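Local coordinates for B-type flagellar hook-associated protein 2 (Pseudomonas aeruginosa, PDB 5FHY) that caps the tip of the growing flagellar filament, promoting polymerization of flagellin monomers there and keeping exported subunits from leaking away, at residues P77-D82 / N96-E101; A89-A94 / S115-S120. All coordinates share one frame; numbering follows the deposited sequence.

Interaction 1 (P77-D82 / N96-E101); sequences PAITVD and NQAGKE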
# COMPACT_ATOMS: atom_id res chain seq x y z
N PRO B 77 -9.75 -49.14 45.72
CA PRO B 77 -10.69 -49.36 46.83
C PRO B 77 -11.73 -50.41 46.47
O PRO B 77 -12.23 -50.41 45.34
CB PRO B 77 -11.34 -47.99 47.01
CG PRO B 77 -10.30 -47.03 46.57
CD PRO B 77 -9.52 -47.71 45.47
N ALA B 78 -12.04 -51.31 47.40
CA ALA B 78 -13.07 -52.31 47.17
C ALA B 78 -14.40 -51.60 46.92
O ALA B 78 -14.81 -50.75 47.70
CB ALA B 78 -13.18 -53.26 48.34
N ILE B 79 -15.06 -51.97 45.83
CA ILE B 79 -16.35 -51.37 45.50
C ILE B 79 -17.49 -52.26 45.95
O ILE B 79 -17.62 -53.40 45.50
CB ILE B 79 -16.49 -51.11 43.98
CG1 ILE B 79 -15.47 -50.07 43.51
CG2 ILE B 79 -17.90 -50.65 43.65
CD1 ILE B 79 -15.64 -49.68 42.06
N THR B 80 -18.34 -51.72 46.82
CA THR B 80 -19.52 -52.44 47.27
C THR B 80 -20.69 -52.12 46.36
O THR B 80 -21.03 -50.96 46.15
CB THR B 80 -19.89 -52.09 48.73
OG1 THR B 80 -18.83 -52.50 49.61
CG2 THR B 80 -21.18 -52.79 49.14
N VAL B 81 -21.30 -53.16 45.81
CA VAL B 81 -22.43 -52.98 44.91
C VAL B 81 -23.68 -53.14 45.75
O VAL B 81 -23.91 -54.19 46.34
CB VAL B 81 -22.43 -53.99 43.75
CG1 VAL B 81 -23.62 -53.74 42.83
CG2 VAL B 81 -21.13 -53.91 42.97
N ASP B 82 -24.50 -52.10 45.79
CA ASP B 82 -25.75 -52.13 46.54
C ASP B 82 -26.89 -51.62 45.68
O ASP B 82 -26.77 -51.56 44.46
CB ASP B 82 -25.63 -51.30 47.83
CG ASP B 82 -25.08 -49.90 47.58
OD1 ASP B 82 -25.54 -49.23 46.64
OD2 ASP B 82 -24.19 -49.48 48.35
N ASN B 96 -15.13 -44.56 38.09
CA ASN B 96 -14.54 -43.28 37.70
C ASN B 96 -13.99 -42.54 38.91
O ASN B 96 -13.02 -41.79 38.80
CB ASN B 96 -15.58 -42.41 36.99
CG ASN B 96 -15.83 -42.83 35.56
OD1 ASN B 96 -14.93 -43.32 34.88
ND2 ASN B 96 -17.06 -42.65 35.10
N GLN B 97 -14.63 -42.73 40.06
CA GLN B 97 -14.19 -42.10 41.30
C GLN B 97 -13.46 -43.08 42.21
O GLN B 97 -12.82 -42.67 43.18
CB GLN B 97 -15.36 -41.43 42.01
CG GLN B 97 -16.03 -40.36 41.15
CD GLN B 97 -16.73 -39.28 41.95
OE1 GLN B 97 -16.14 -38.70 42.87
NE2 GLN B 97 -17.96 -38.97 41.58
N ALA B 98 -13.59 -44.37 41.93
CA ALA B 98 -12.82 -45.38 42.66
C ALA B 98 -11.44 -45.55 42.03
O ALA B 98 -10.60 -46.29 42.53
CB ALA B 98 -13.55 -46.71 42.69
N GLY B 99 -11.22 -44.86 40.91
CA GLY B 99 -10.01 -45.04 40.14
C GLY B 99 -9.27 -43.77 39.74
O GLY B 99 -8.39 -43.81 38.89
N LYS B 100 -9.64 -42.63 40.33
CA LYS B 100 -9.00 -41.36 40.00
C LYS B 100 -7.51 -41.40 40.33
O LYS B 100 -6.71 -40.68 39.74
CB LYS B 100 -9.64 -40.21 40.76
CG LYS B 100 -11.07 -40.46 41.15
CD LYS B 100 -11.36 -39.89 42.52
CE LYS B 100 -10.47 -40.54 43.57
NZ LYS B 100 -10.59 -42.03 43.51
N GLU B 101 -7.18 -42.22 41.31
CA GLU B 101 -5.83 -42.32 41.84
C GLU B 101 -4.85 -42.99 40.88
O GLU B 101 -3.77 -42.47 40.63
CB GLU B 101 -5.87 -43.10 43.16
CG GLU B 101 -6.71 -44.38 43.10
CD GLU B 101 -8.19 -44.16 43.42
OE1 GLU B 101 -8.81 -43.28 42.78
OE2 GLU B 101 -8.72 -44.86 44.29

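Interaction 2 (A89-A94 / S115-S120); sequences AGMRDA and SRLVLS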
# COMPACT_ATOMS: atom_id res chain seq x y z
N ALA B 89 -24.44 -47.76 34.60
CA ALA B 89 -24.07 -46.36 34.81
C ALA B 89 -23.66 -46.14 36.26
O ALA B 89 -22.90 -45.22 36.57
CB ALA B 89 -25.23 -45.45 34.44
N GLY B 90 -24.19 -46.98 37.14
CA GLY B 90 -23.88 -46.93 38.56
C GLY B 90 -22.46 -47.41 38.80
O GLY B 90 -21.74 -46.87 39.63
N MET B 91 -22.07 -48.45 38.07
CA MET B 91 -20.71 -48.96 38.17
C MET B 91 -19.73 -48.00 37.50
O MET B 91 -18.61 -47.81 37.98
CB MET B 91 -20.59 -50.35 37.54
CG MET B 91 -21.57 -51.39 38.10
SD MET B 91 -21.77 -51.30 39.89
CE MET B 91 -20.12 -51.66 40.44
N ARG B 92 -20.15 -47.40 36.39
CA ARG B 92 -19.35 -46.39 35.70
C ARG B 92 -18.96 -45.23 36.62
O ARG B 92 -17.80 -44.84 36.69
CB ARG B 92 -20.10 -45.85 34.48
CG ARG B 92 -19.65 -44.45 34.06
CD ARG B 92 -20.35 -43.98 32.79
NE ARG B 92 -21.80 -43.87 32.95
CZ ARG B 92 -22.42 -42.77 33.36
NH1 ARG B 92 -21.72 -41.69 33.68
NH2 ARG B 92 -23.74 -42.75 33.47
N ASP B 93 -19.95 -44.70 37.34
CA ASP B 93 -19.72 -43.57 38.24
C ASP B 93 -18.79 -43.95 39.38
O ASP B 93 -17.95 -43.16 39.80
CB ASP B 93 -21.04 -43.05 38.80
CG ASP B 93 -21.93 -42.44 37.74
OD1 ASP B 93 -21.40 -41.98 36.71
OD2 ASP B 93 -23.17 -42.42 37.94
N ALA B 94 -18.94 -45.17 39.89
CA ALA B 94 -18.15 -45.63 41.02
C ALA B 94 -16.69 -45.77 40.62
O ALA B 94 -15.80 -45.20 41.25
CB ALA B 94 -18.68 -46.95 41.55
N SER B 115 -25.07 -53.37 26.24
CA SER B 115 -24.17 -52.36 26.77
C SER B 115 -23.15 -53.05 27.69
O SER B 115 -23.46 -54.06 28.31
CB SER B 115 -24.93 -51.27 27.53
OG SER B 115 -25.82 -50.57 26.68
N ARG B 116 -21.94 -52.51 27.76
CA ARG B 116 -20.89 -53.12 28.55
C ARG B 116 -19.98 -52.06 29.15
O ARG B 116 -19.92 -50.93 28.66
CB ARG B 116 -20.06 -54.09 27.70
CG ARG B 116 -19.07 -53.41 26.76
CD ARG B 116 -18.33 -54.44 25.92
NE ARG B 116 -19.21 -54.98 24.89
CZ ARG B 116 -19.06 -56.16 24.31
NH1 ARG B 116 -18.06 -56.96 24.68
NH2 ARG B 116 -19.92 -56.56 23.38
N LEU B 117 -19.25 -52.43 30.20
CA LEU B 117 -18.32 -51.50 30.81
C LEU B 117 -16.98 -51.56 30.09
O LEU B 117 -16.47 -52.64 29.80
CB LEU B 117 -18.14 -51.80 32.30
CG LEU B 117 -19.31 -51.45 33.21
CD1 LEU B 117 -19.22 -52.21 34.53
CD2 LEU B 117 -19.39 -49.95 33.44
N VAL B 118 -16.43 -50.39 29.79
CA VAL B 118 -15.13 -50.31 29.12
C VAL B 118 -14.18 -49.54 30.03
O VAL B 118 -14.43 -48.37 30.36
CB VAL B 118 -15.23 -49.63 27.73
CG1 VAL B 118 -13.85 -49.40 27.14
CG2 VAL B 118 -16.09 -50.46 26.79
N LEU B 119 -13.11 -50.20 30.45
CA LEU B 119 -12.21 -49.62 31.44
C LEU B 119 -10.83 -49.35 30.84
O LEU B 119 -10.31 -50.15 30.07
CB LEU B 119 -12.10 -50.54 32.65
CG LEU B 119 -13.32 -50.68 33.57
CD1 LEU B 119 -14.41 -51.57 32.97
CD2 LEU B 119 -12.90 -51.21 34.93
N SER B 120 -10.26 -48.19 31.18
CA SER B 120 -8.96 -47.79 30.66
C SER B 120 -7.99 -47.42 31.77
O SER B 120 -8.38 -46.88 32.80
CB SER B 120 -9.10 -46.61 29.70
OG SER B 120 -9.85 -46.95 28.55

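Interaction 1 (P77-D82 / N96-E101)
Ile79 reaches over the methyl of Ala98 with the long arm of its side chain, CD1 lying 3.7 Å from Ala98 CB and CG1 only slightly farther off. CG1 stands anti to the carbonyl carbon (chi1 -65°) and the chain runs on extended, which carries CD1 out from strand 74-81 to the end of helix 88-98. A branched residue suits a buried strand position whose side chain must also lie against Ile95 of the same helix, while the small methyl of Ala98 lets the chain there come close to the strand. Two residues earlier, the Pro77 ring meets polar atoms instead: its CD is 3.4 Å from Ala98 O and 3.2 Å from Glu101 OE2. Glu101 comes from the opposite direction, its chain bent at chi2 (-87°). Within the Flagellin hook IN motif, the contact thus joins an edge strand, within this chain, of the antiparallel sheet it forms with 65-71 to the end of the helix that follows it. Between the two segments the cohesion is therefore van der Waals throughout, apolar where Ile79 meets Ala98 and carbon against oxygen at Pro77, with no polar donor of 77-82 engaging 96-101.

Interaction 2 (A89-A94 / S115-S120)
Leu117 holds its CG anti to the carbonyl carbon (chi1 -73°), which sends the isobutyl group off strand 114-121 toward helix 88-98, where its two methyls divide the work. CD1 rests 3.8 Å from Met91 CB, at the root of the methionine side chain, and CD2 lies 4.0 Å from Arg92 N, against the helix backbone. Met91 also starts with CG anti to its carbonyl carbon, but bends again at chi2 (-41°) and chi3 (-62°), and the folded thioether turns from Leu117 toward Val81 of strand 74-81. A flexible, unbranched residue suits this double duty, since its CB can serve one sheet and its end another. Both segments belong to the Flagellin hook IN motif, in which the helix lies between two antiparallel sheets, one containing strand 74-81 and the other strand 114-121. Leu117 packs on Leu51, just beyond strand 48-50, and is joined to it by backbone hydrogen bonding as well, so the helix meets a buried apolar patch. Arg92 lends this patch little more than its CB, 4.3 Å from Leu117 CD2. Its guanidinium leads away from the strand: NH1 lies 3.1 Å from Asp93 OD1, an attraction of charges in which the oxygen stands well out of the guanidinium plane, and NE forms a salt bridge with Asp194 of a neighbouring subunit.

Helix 88-98 is common to both contacts, whose centres lie about 11 Å apart: interaction 1 uses its end against strand 74-81, and interaction 2 its first half against strand 114-121. Met91 joins them directly, since its CE lies 3.5 Å from Val81 CG2 and 4.0 Å from Ile79 CG2. A second bridge is looser, with Ile79 CD1 4.1 Å from Ala94 CB. The two contacts thus run into one apolar core, and their segments alternate along the chain. The chain is a fragment of the longer cap protein, and both contacts lie in its hook IN motif region. The side chain of Leu117 is about 13 Å from a bound sodium ion, so interaction 2 is not part of that site.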